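Local coordinates for protein signal recognition particle receptor subunit beta (Mus musculus, PDB 2FH5) that binds GTP as the beta subunit of the signal recognition particle receptor, which targets nascent secretory proteins to the endoplasmic reticulum membrane, at residues V13-S18 and A99-Q104; F84-A89 and K134-Q139; L71-K76 and L106-A111. All blocks are in the same frame, centred on the assembly; numbering follows the deposited sequence.

Contact 1. Residues V13-S18 and A99-Q104; sequences VGLCDS and AEFLYQ. With GTP (guanosine-5'-triphosphate), chain D.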
loop_
_atom_site.group_PDB
_atom_site.type_symbol
_atom_site.label_atom_id
_atom_site.label_comp_id
_atom_site.label_asym_id
_atom_site.label_seq_id
_atom_site.Cartn_x
_atom_site.Cartn_y
_atom_site.Cartn_z
ATOM N N VAL B 13 -5.082 -2.324 -7.972
ATOM C CA VAL B 13 -4.756 -0.968 -8.380
ATOM C C VAL B 13 -5.778 -0.041 -7.765
ATOM O O VAL B 13 -6.831 -0.497 -7.351
ATOM C CB VAL B 13 -4.806 -0.812 -9.939
ATOM C CG1 VAL B 13 -3.744 -1.710 -10.619
ATOM C CG2 VAL B 13 -6.203 -1.151 -10.445
ATOM N N GLY B 14 -5.477 1.256 -7.713
ATOM C CA GLY B 14 -6.394 2.217 -7.120
ATOM C C GLY B 14 -5.614 3.406 -6.615
ATOM O O GLY B 14 -4.371 3.354 -6.528
ATOM N N LEU B 15 -6.329 4.476 -6.258
ATOM C CA LEU B 15 -5.658 5.686 -5.783
ATOM C C LEU B 15 -4.896 5.383 -4.512
ATOM O O LEU B 15 -5.107 4.338 -3.892
ATOM C CB LEU B 15 -6.659 6.828 -5.495
ATOM C CG LEU B 15 -7.605 7.220 -6.631
ATOM C CD1 LEU B 15 -8.569 8.256 -6.117
ATOM C CD2 LEU B 15 -6.836 7.711 -7.841
ATOM N N CYS B 16 -3.997 6.289 -4.150
ATOM C CA CYS B 16 -3.239 6.168 -2.907
ATOM C C CYS B 16 -4.229 6.066 -1.768
ATOM O O CYS B 16 -5.281 6.698 -1.809
ATOM C CB CYS B 16 -2.392 7.414 -2.676
ATOM S SG CYS B 16 -0.937 7.462 -3.707
ATOM N N ASP B 17 -3.902 5.264 -0.766
ATOM C CA ASP B 17 -4.780 5.123 0.382
ATOM C C ASP B 17 -6.106 4.426 0.165
ATOM O O ASP B 17 -6.973 4.518 1.042
ATOM C CB ASP B 17 -5.082 6.498 0.993
ATOM C CG ASP B 17 -3.863 7.138 1.578
ATOM O OD1 ASP B 17 -3.298 6.551 2.538
ATOM O OD2 ASP B 17 -3.462 8.216 1.077
ATOM N N SER B 18 -6.311 3.766 -0.970
ATOM C CA SER B 18 -7.597 3.098 -1.137
ATOM C C SER B 18 -7.604 1.812 -0.275
ATOM O O SER B 18 -8.659 1.330 0.109
ATOM C CB SER B 18 -7.875 2.812 -2.615
ATOM O OG SER B 18 -6.786 2.164 -3.231
ATOM N N ALA B 99 -12.707 7.903 -11.051
ATOM C CA ALA B 99 -13.228 7.689 -12.420
ATOM C C ALA B 99 -12.148 7.837 -13.495
ATOM O O ALA B 99 -12.058 7.037 -14.422
ATOM C CB ALA B 99 -14.386 8.662 -12.713
ATOM N N GLU B 100 -11.325 8.863 -13.356
ATOM C CA GLU B 100 -10.254 9.115 -14.309
ATOM C C GLU B 100 -9.227 7.990 -14.381
ATOM O O GLU B 100 -8.720 7.671 -15.468
ATOM C CB GLU B 100 -9.559 10.427 -13.953
ATOM C CG GLU B 100 -8.313 10.717 -14.736
ATOM C CD GLU B 100 -7.793 12.114 -14.435
ATOM O OE1 GLU B 100 -8.489 13.077 -14.843
ATOM O OE2 GLU B 100 -6.719 12.252 -13.785
ATOM N N PHE B 101 -8.911 7.395 -13.229
ATOM C CA PHE B 101 -7.939 6.316 -13.212
ATOM C C PHE B 101 -8.627 5.051 -13.719
ATOM O O PHE B 101 -8.059 4.318 -14.515
ATOM C CB PHE B 101 -7.385 6.132 -11.790
ATOM C CG PHE B 101 -6.364 5.016 -11.648
ATOM C CD1 PHE B 101 -5.631 4.554 -12.744
ATOM C CD2 PHE B 101 -6.154 4.413 -10.410
ATOM C CE1 PHE B 101 -4.712 3.494 -12.612
ATOM C CE2 PHE B 101 -5.240 3.359 -10.264
ATOM C CZ PHE B 101 -4.518 2.895 -11.375
ATOM N N LEU B 102 -9.850 4.804 -13.270
ATOM C CA LEU B 102 -10.592 3.628 -13.715
ATOM C C LEU B 102 -10.747 3.640 -15.246
ATOM O O LEU B 102 -10.595 2.607 -15.906
ATOM C CB LEU B 102 -11.952 3.578 -13.016
ATOM C CG LEU B 102 -12.865 2.420 -13.399
ATOM C CD1 LEU B 102 -12.179 1.079 -13.143
ATOM C CD2 LEU B 102 -14.175 2.562 -12.622
ATOM N N TYR B 103 -11.014 4.818 -15.805
ATOM C CA TYR B 103 -11.136 5.003 -17.259
ATOM C C TYR B 103 -9.937 4.389 -17.978
ATOM O O TYR B 103 -10.092 3.581 -18.892
ATOM C CB TYR B 103 -11.201 6.501 -17.581
ATOM C CG TYR B 103 -11.461 6.809 -19.039
ATOM C CD1 TYR B 103 -12.754 6.787 -19.559
ATOM C CD2 TYR B 103 -10.416 7.122 -19.900
ATOM C CE1 TYR B 103 -12.996 7.074 -20.897
ATOM C CE2 TYR B 103 -10.652 7.406 -21.239
ATOM C CZ TYR B 103 -11.942 7.383 -21.729
ATOM O OH TYR B 103 -12.176 7.700 -23.049
ATOM N N GLN B 104 -8.734 4.795 -17.581
ATOM C CA GLN B 104 -7.520 4.239 -18.172
ATOM C C GLN B 104 -7.413 2.737 -17.914
ATOM O O GLN B 104 -6.872 2.003 -18.741
ATOM C CB GLN B 104 -6.273 4.924 -17.615
ATOM C CG GLN B 104 -5.627 5.905 -18.580
ATOM C CD GLN B 104 -5.468 7.304 -17.970
ATOM O OE1 GLN B 104 -4.718 8.147 -18.487
ATOM N NE2 GLN B 104 -6.184 7.556 -16.868
HETATM P PG GTP D . -0.686 3.347 -1.769
HETATM O O1G GTP D . -0.370 4.748 -1.559
HETATM O O2G GTP D . 0.440 2.431 -1.415
HETATM O O3G GTP D . -1.177 3.108 -3.213
HETATM O O3B GTP D . -1.952 3.074 -0.628
HETATM P PB GTP D . -2.684 1.751 -0.385
HETATM O O1B GTP D . -3.898 1.660 -1.250
HETATM O O2B GTP D . -1.808 0.521 -0.520
HETATM O O3A GTP D . -3.167 2.004 1.117
HETATM P PA GTP D . -2.906 1.150 2.414
HETATM O O1A GTP D . -3.198 -0.236 2.222
HETATM O O2A GTP D . -1.508 1.383 2.916
HETATM O "O5'" GTP D . -4.039 1.795 3.314
HETATM C "C5'" GTP D . -3.940 3.172 3.633
HETATM C "C4'" GTP D . -4.485 3.403 5.042
HETATM O "O4'" GTP D . -5.871 3.009 5.131
HETATM C "C3'" GTP D . -3.779 2.586 6.129
HETATM O "O3'" GTP D . -3.618 3.372 7.345
HETATM C "C2'" GTP D . -4.697 1.414 6.326
HETATM O "O2'" GTP D . -4.523 0.689 7.561
HETATM C "C1'" GTP D . -6.090 2.016 6.130
HETATM N N9 GTP D . -7.077 1.096 5.594
HETATM C C8 GTP D . -6.909 0.245 4.495
HETATM N N7 GTP D . -8.020 -0.454 4.277
HETATM C C5 GTP D . -8.949 -0.051 5.261
HETATM C C6 GTP D . -10.278 -0.413 5.549
HETATM O O6 GTP D . -11.007 -1.208 4.986
HETATM N N1 GTP D . -10.904 0.222 6.655
HETATM C C2 GTP D . -10.266 1.163 7.443
HETATM N N2 GTP D . -10.935 1.708 8.496
HETATM N N3 GTP D . -8.985 1.515 7.153
HETATM C C4 GTP D . -8.345 0.907 6.079
#

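Contact 2. Residues F84-A89 and K134-Q139; sequences FVVDSA and KLIQQQ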
loop_
_atom_site.group_PDB
_atom_site.type_symbol
_atom_site.label_atom_id
_atom_site.label_comp_id
_atom_site.label_asym_id
_atom_site.label_seq_id
_atom_site.Cartn_x
_atom_site.Cartn_y
_atom_site.Cartn_z
ATOM N N PHE B 84 -9.786 -3.262 -8.715
ATOM C CA PHE B 84 -9.610 -1.826 -8.594
ATOM C C PHE B 84 -10.190 -1.481 -7.225
ATOM O O PHE B 84 -11.403 -1.593 -7.004
ATOM C CB PHE B 84 -10.360 -1.105 -9.736
ATOM C CG PHE B 84 -10.089 0.375 -9.818
ATOM C CD1 PHE B 84 -10.697 1.270 -8.927
ATOM C CD2 PHE B 84 -9.213 0.877 -10.775
ATOM C CE1 PHE B 84 -10.431 2.653 -8.993
ATOM C CE2 PHE B 84 -8.931 2.268 -10.858
ATOM C CZ PHE B 84 -9.540 3.153 -9.968
ATOM N N VAL B 85 -9.317 -1.083 -6.300
ATOM C CA VAL B 85 -9.740 -0.740 -4.942
ATOM C C VAL B 85 -10.202 0.705 -4.771
ATOM O O VAL B 85 -9.577 1.637 -5.259
ATOM C CB VAL B 85 -8.612 -1.021 -3.968
ATOM C CG1 VAL B 85 -9.098 -0.822 -2.560
ATOM C CG2 VAL B 85 -8.080 -2.432 -4.202
ATOM N N VAL B 86 -11.302 0.883 -4.061
ATOM C CA VAL B 86 -11.881 2.206 -3.832
ATOM C C VAL B 86 -12.119 2.504 -2.345
ATOM O O VAL B 86 -12.699 1.688 -1.629
ATOM C CB VAL B 86 -13.247 2.324 -4.557
ATOM C CG1 VAL B 86 -13.872 3.713 -4.332
ATOM C CG2 VAL B 86 -13.059 2.051 -6.020
ATOM N N ASP B 87 -11.665 3.660 -1.879
ATOM C CA ASP B 87 -11.898 4.050 -0.505
ATOM C C ASP B 87 -13.363 4.490 -0.512
ATOM O O ASP B 87 -13.674 5.582 -0.976
ATOM C CB ASP B 87 -11.008 5.242 -0.124
ATOM C CG ASP B 87 -11.222 5.706 1.323
ATOM O OD1 ASP B 87 -12.387 5.736 1.764
ATOM O OD2 ASP B 87 -10.229 6.058 2.014
ATOM N N SER B 88 -14.256 3.655 0.006
ATOM C CA SER B 88 -15.679 3.983 0.017
ATOM C C SER B 88 -16.094 5.164 0.906
ATOM O O SER B 88 -17.125 5.807 0.673
ATOM C CB SER B 88 -16.455 2.728 0.383
ATOM O OG SER B 88 -16.085 1.680 -0.506
ATOM N N ALA B 89 -15.273 5.464 1.904
ATOM C CA ALA B 89 -15.545 6.565 2.836
ATOM C C ALA B 89 -15.119 7.911 2.273
ATOM O O ALA B 89 -15.698 8.928 2.610
ATOM C CB ALA B 89 -14.825 6.313 4.176
ATOM N N LYS B 134 -23.386 -0.077 -4.514
ATOM C CA LYS B 134 -24.444 0.253 -5.457
ATOM C C LYS B 134 -24.317 1.731 -5.828
ATOM O O LYS B 134 -24.292 2.086 -7.010
ATOM C CB LYS B 134 -25.806 -0.056 -4.821
ATOM C CG LYS B 134 -27.027 0.215 -5.687
ATOM C CD LYS B 134 -28.263 -0.449 -5.057
ATOM C CE LYS B 134 -29.564 -0.048 -5.739
ATOM N NZ LYS B 134 -29.890 1.396 -5.543
ATOM N N LEU B 135 -24.209 2.593 -4.823
ATOM C CA LEU B 135 -24.065 4.025 -5.084
ATOM C C LEU B 135 -22.747 4.383 -5.793
ATOM O O LEU B 135 -22.688 5.314 -6.605
ATOM C CB LEU B 135 -24.165 4.814 -3.785
ATOM C CG LEU B 135 -23.947 6.330 -3.919
ATOM C CD1 LEU B 135 -24.940 6.960 -4.881
ATOM C CD2 LEU B 135 -24.100 6.957 -2.541
ATOM N N ILE B 136 -21.686 3.645 -5.497
ATOM C CA ILE B 136 -20.412 3.936 -6.139
ATOM C C ILE B 136 -20.504 3.577 -7.622
ATOM O O ILE B 136 -19.995 4.316 -8.475
ATOM C CB ILE B 136 -19.266 3.188 -5.412
ATOM C CG1 ILE B 136 -18.951 3.948 -4.120
ATOM C CG2 ILE B 136 -18.026 3.048 -6.311
ATOM C CD1 ILE B 136 -18.118 3.164 -3.150
ATOM N N GLN B 137 -21.170 2.465 -7.933
ATOM C CA GLN B 137 -21.331 2.069 -9.324
ATOM C C GLN B 137 -22.116 3.131 -10.086
ATOM O O GLN B 137 -21.742 3.518 -11.198
ATOM C CB GLN B 137 -22.084 0.754 -9.458
ATOM C CG GLN B 137 -22.019 0.271 -10.886
ATOM C CD GLN B 137 -22.943 -0.883 -11.198
ATOM O OE1 GLN B 137 -23.129 -1.790 -10.389
ATOM N NE2 GLN B 137 -23.510 -0.865 -12.397
ATOM N N GLN B 138 -23.201 3.600 -9.476
ATOM C CA GLN B 138 -24.038 4.610 -10.100
ATOM C C GLN B 138 -23.252 5.894 -10.380
ATOM O O GLN B 138 -23.266 6.385 -11.510
ATOM C CB GLN B 138 -25.269 4.909 -9.229
ATOM C CG GLN B 138 -25.946 6.247 -9.556
ATOM C CD GLN B 138 -27.233 6.497 -8.763
ATOM O OE1 GLN B 138 -27.358 6.084 -7.602
ATOM N NE2 GLN B 138 -28.191 7.194 -9.389
ATOM N N GLN B 139 -22.560 6.433 -9.376
ATOM C CA GLN B 139 -21.793 7.659 -9.586
ATOM C C GLN B 139 -20.616 7.470 -10.554
ATOM O O GLN B 139 -20.261 8.383 -11.301
ATOM C CB GLN B 139 -21.316 8.208 -8.250
ATOM C CG GLN B 139 -22.464 8.646 -7.358
ATOM C CD GLN B 139 -23.363 9.680 -8.042
ATOM O OE1 GLN B 139 -22.927 10.806 -8.334
ATOM N NE2 GLN B 139 -24.625 9.295 -8.316
#

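Contact 3. Residues L71-K76 and L106-A111; sequences LLDRFK and LIDSMA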
loop_
_atom_site.group_PDB
_atom_site.type_symbol
_atom_site.label_atom_id
_atom_site.label_comp_id
_atom_site.label_asym_id
_atom_site.label_seq_id
_atom_site.Cartn_x
_atom_site.Cartn_y
_atom_site.Cartn_z
ATOM N N LEU B 71 3.695 1.082 -13.959
ATOM C CA LEU B 71 3.596 -0.291 -13.457
ATOM C C LEU B 71 2.396 -1.094 -13.937
ATOM O O LEU B 71 2.500 -2.314 -14.033
ATOM C CB LEU B 71 3.647 -0.319 -11.932
ATOM C CG LEU B 71 5.065 -0.148 -11.378
ATOM C CD1 LEU B 71 5.021 0.228 -9.910
ATOM C CD2 LEU B 71 5.825 -1.431 -11.594
ATOM N N LEU B 72 1.263 -0.446 -14.219
ATOM C CA LEU B 72 0.125 -1.191 -14.741
ATOM C C LEU B 72 0.532 -1.671 -16.147
ATOM O O LEU B 72 0.263 -2.820 -16.516
ATOM C CB LEU B 72 -1.142 -0.326 -14.817
ATOM C CG LEU B 72 -2.405 -0.945 -15.467
ATOM C CD1 LEU B 72 -2.838 -2.234 -14.773
ATOM C CD2 LEU B 72 -3.534 0.048 -15.403
ATOM N N ASP B 73 1.191 -0.805 -16.921
ATOM C CA ASP B 73 1.654 -1.190 -18.264
ATOM C C ASP B 73 2.585 -2.394 -18.171
ATOM O O ASP B 73 2.486 -3.324 -18.971
ATOM C CB ASP B 73 2.457 -0.080 -18.948
ATOM C CG ASP B 73 1.609 1.111 -19.354
ATOM O OD1 ASP B 73 0.405 0.916 -19.662
ATOM O OD2 ASP B 73 2.162 2.244 -19.385
ATOM N N ARG B 74 3.497 -2.374 -17.200
ATOM C CA ARG B 74 4.455 -3.460 -17.053
ATOM C C ARG B 74 3.845 -4.818 -16.716
ATOM O O ARG B 74 4.329 -5.840 -17.188
ATOM C CB ARG B 74 5.514 -3.106 -15.999
ATOM C CG ARG B 74 6.566 -4.185 -15.834
ATOM C CD ARG B 74 7.375 -4.061 -14.559
ATOM N NE ARG B 74 8.258 -2.902 -14.565
ATOM C CZ ARG B 74 9.187 -2.672 -13.640
ATOM N NH1 ARG B 74 9.356 -3.531 -12.634
ATOM N NH2 ARG B 74 9.941 -1.578 -13.715
ATOM N N PHE B 75 2.779 -4.839 -15.923
ATOM C CA PHE B 75 2.177 -6.105 -15.530
ATOM C C PHE B 75 0.845 -6.477 -16.178
ATOM O O PHE B 75 0.377 -7.605 -15.985
ATOM C CB PHE B 75 1.969 -6.131 -14.006
ATOM C CG PHE B 75 3.246 -6.156 -13.208
ATOM C CD1 PHE B 75 4.052 -7.299 -13.178
ATOM C CD2 PHE B 75 3.663 -5.026 -12.497
ATOM C CE1 PHE B 75 5.262 -7.312 -12.448
ATOM C CE2 PHE B 75 4.862 -5.034 -11.775
ATOM C CZ PHE B 75 5.658 -6.179 -11.753
ATOM N N LYS B 76 0.217 -5.564 -16.921
ATOM C CA LYS B 76 -1.098 -5.873 -17.483
ATOM C C LYS B 76 -1.225 -7.138 -18.328
ATOM O O LYS B 76 -2.180 -7.904 -18.143
ATOM C CB LYS B 76 -1.664 -4.677 -18.258
ATOM C CG LYS B 76 -0.830 -4.200 -19.413
ATOM C CD LYS B 76 -1.478 -3.006 -20.084
ATOM C CE LYS B 76 -0.620 -2.485 -21.224
ATOM N NZ LYS B 76 -1.192 -1.246 -21.841
ATOM N N LEU B 106 -9.957 0.645 -17.670
ATOM C CA LEU B 106 -10.948 0.009 -18.534
ATOM C C LEU B 106 -10.403 -0.061 -19.947
ATOM O O LEU B 106 -10.463 -1.097 -20.611
ATOM C CB LEU B 106 -12.239 0.810 -18.532
ATOM C CG LEU B 106 -12.994 0.655 -17.232
ATOM C CD1 LEU B 106 -14.164 1.607 -17.221
ATOM C CD2 LEU B 106 -13.451 -0.777 -17.082
ATOM N N ILE B 107 -9.860 1.052 -20.410
ATOM C CA ILE B 107 -9.288 1.069 -21.733
ATOM C C ILE B 107 -8.161 0.046 -21.842
ATOM O O ILE B 107 -8.215 -0.833 -22.701
ATOM C CB ILE B 107 -8.810 2.477 -22.086
ATOM C CG1 ILE B 107 -10.016 3.293 -22.560
ATOM C CG2 ILE B 107 -7.720 2.424 -23.121
ATOM C CD1 ILE B 107 -9.678 4.717 -22.909
ATOM N N ASP B 108 -7.160 0.135 -20.968
ATOM C CA ASP B 108 -6.041 -0.810 -20.990
ATOM C C ASP B 108 -6.503 -2.253 -21.020
ATOM O O ASP B 108 -5.967 -3.066 -21.768
ATOM C CB ASP B 108 -5.156 -0.636 -19.765
ATOM C CG ASP B 108 -4.320 0.611 -19.827
ATOM O OD1 ASP B 108 -4.548 1.446 -20.724
ATOM O OD2 ASP B 108 -3.436 0.765 -18.966
ATOM N N SER B 109 -7.499 -2.568 -20.198
ATOM C CA SER B 109 -8.014 -3.925 -20.104
ATOM C C SER B 109 -8.651 -4.449 -21.387
ATOM O O SER B 109 -8.450 -5.616 -21.761
ATOM C CB SER B 109 -9.018 -4.022 -18.958
ATOM O OG SER B 109 -8.406 -3.682 -17.727
ATOM N N MET B 110 -9.414 -3.597 -22.064
ATOM C CA MET B 110 -10.076 -4.011 -23.297
ATOM C C MET B 110 -9.100 -4.192 -24.454
ATOM O O MET B 110 -9.267 -5.099 -25.270
ATOM C CB MET B 110 -11.169 -3.014 -23.679
ATOM C CG MET B 110 -12.314 -2.994 -22.687
ATOM S SD MET B 110 -13.600 -1.820 -23.138
ATOM C CE MET B 110 -12.644 -0.320 -23.389
ATOM N N ALA B 111 -8.081 -3.337 -24.522
ATOM C CA ALA B 111 -7.085 -3.433 -25.587
ATOM C C ALA B 111 -6.226 -4.706 -25.467
ATOM O O ALA B 111 -5.318 -4.922 -26.256
ATOM C CB ALA B 111 -6.187 -2.188 -25.574
HETATM O O HOH W 1 -1.480 2.352 -18.427
#

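Contact 1. Residues V13-S18 and A99-Q104
With CG anti to the backbone N (chi1 179°), Phe101 reaches out of helix 91-110 and sets one edge of its ring against Gly14. Gly14 N lies at that edge, near the ring plane, 3.3 Å from Phe101 CE2, while CD2 faces the CA and carbonyl carbon of the same glycine. Phe101 CZ carries the contact on to Val13, meeting CB at 4.0 Å, and CD2 touches the Leu15 methyl CD2. Glycine suits position 14 because at its backbone angles (phi 154°) a CB would be jammed against the preceding carbonyl oxygen and would also strike Ser18 OG. A small alanine in place of Phe101 would probably leave a gap beside Gly14 and cost Val13 and Leu15 part of their apolar backing. Beyond Gly14, Leu15 to Ser18 form a type II turn, its Leu15 O gripped by both Ser18 N and Ser18 OG, the latter at 2.8 Å. The turn presents Asp17 N to the bridging O3B of GTP at 2.9 Å. Arg68 makes a cation-pi contact with the Phe101 ring. This is the P-loop (Walker A) of a GTPase, a strand-loop-helix that wraps the phosphates, here backed by helix 91-110.

Contact 2. Residues F84-A89 and K134-Q139
Ile136 and Ser88 make the nearest approach between helix 133-150 and the residue that follows strand 79-87, and on the helix side it is an apolar one. The methyl CD1 of Ile136 comes up to Ser88, 3.7 Å from OG and 3.9 Å from CB. Its position follows from two torsions: CG1 lies anti to the carbonyl carbon (chi1 -77°), and CD1 then extends away from the helix (chi2 165°). The same methyl also approaches Val86, whose CG1 is 4.4 Å from Ile136 CD1, a looser van der Waals contact. Isoleucine suits this place because its CG1-CD1 arm has the reach to cross from the helix to the sheet, where the short, branched valine offers CG1 to the same methyl. The contact is small, burying about 110 Å² in all, and the tip of this one side chain carries it from the helix side, yet all three residues that touch are buried.

The polar side of the contact belongs to Ser88. Although its OG lies beside a methyl, it is hydrogen-bonded to the backbone O of Asn123, so a small hydroxyl can be buried here with its polar need met, while its CB adds a carbon surface to the apolar contact. No polar atom of Ile136's side chain competes for that oxygen, and the meeting of methyl and hydroxyl is one of van der Waals touch.

Within the sheet, strand 79-87 pairs with the parallel strand 117-123 through backbone bonds of Val86 with Ala121 and Asn123. Ile136 also rests on Cys122 of that neighbouring strand, and Phe91 touches both Ile136 and Val86, adding an aromatic side chain from helix 91-110 to the same contact between helix 133-150 and the sheet.

Contact 3. Residues L71-K76 and L106-A111
Asp108 faces three residues of segment 71-76, and its side chain can be followed outward from helix 91-110. CB points toward the other segment and carries CG anti to the carbonyl carbon (chi1 -73°). CG itself has Lys76 NZ 4.2 Å away. At the tip, OD2 does most of the work: it lies 3.6 Å from Leu72 CD2, so that an apolar methyl abuts a carboxylate oxygen. Asp108 OD2 also stands 3.9 Å from Asp73 OD1, the two carboxylate planes being turned 36° from one another. Two like charges this near would tend to repel, and a water bridges them from one side, donating a hydrogen bond of 2.7 Å to Asp73 OD1 and one of 2.6 Å to Asp108 OD2. Lys76 would probably offset some of this repulsion: its extended chain brings NZ to Asp73 OD1 at 3.5 Å, a salt bridge whose hydrogen bond is weak, while Asp108 OD2 remains beyond salt-bridge distance. A lysine fits because its length lets the ammonium reach the acidic pair from one turn further along the chain than Leu72.

Here the last part of helix 65-75 meets the last turns of helix 91-110. Leucine suits position 72 by packing on Leu11 of strand 9-13 in the sheet while its CD2 lies against OD2, and Ser109 bonds through its backbone O to Ser115 in the connection toward strand 117-123.

From the N terminus, the chain first runs through 13-18, whose partner 99-104 returns 81 residues later; contact 1 closes this long loop. Inside it lies 71-76, whose partner 106-111 follows 99-104 on the same helix, so contact 3, its ends 30 residues apart, crosses contact 1. Segment 84-89 comes next, and contact 2 reaches forward 45 residues to 134-139, crossing both of the others; none nests. Helix 91-110 is thus shared by contacts 1 and 3, which touch through Val13 and Leu72. Contacts 1 and 2 meet where Phe84 packs on Phe101 and Leu102. Together they tie the nucleotide-binding loop, the central strands and three surrounding helices into one unit.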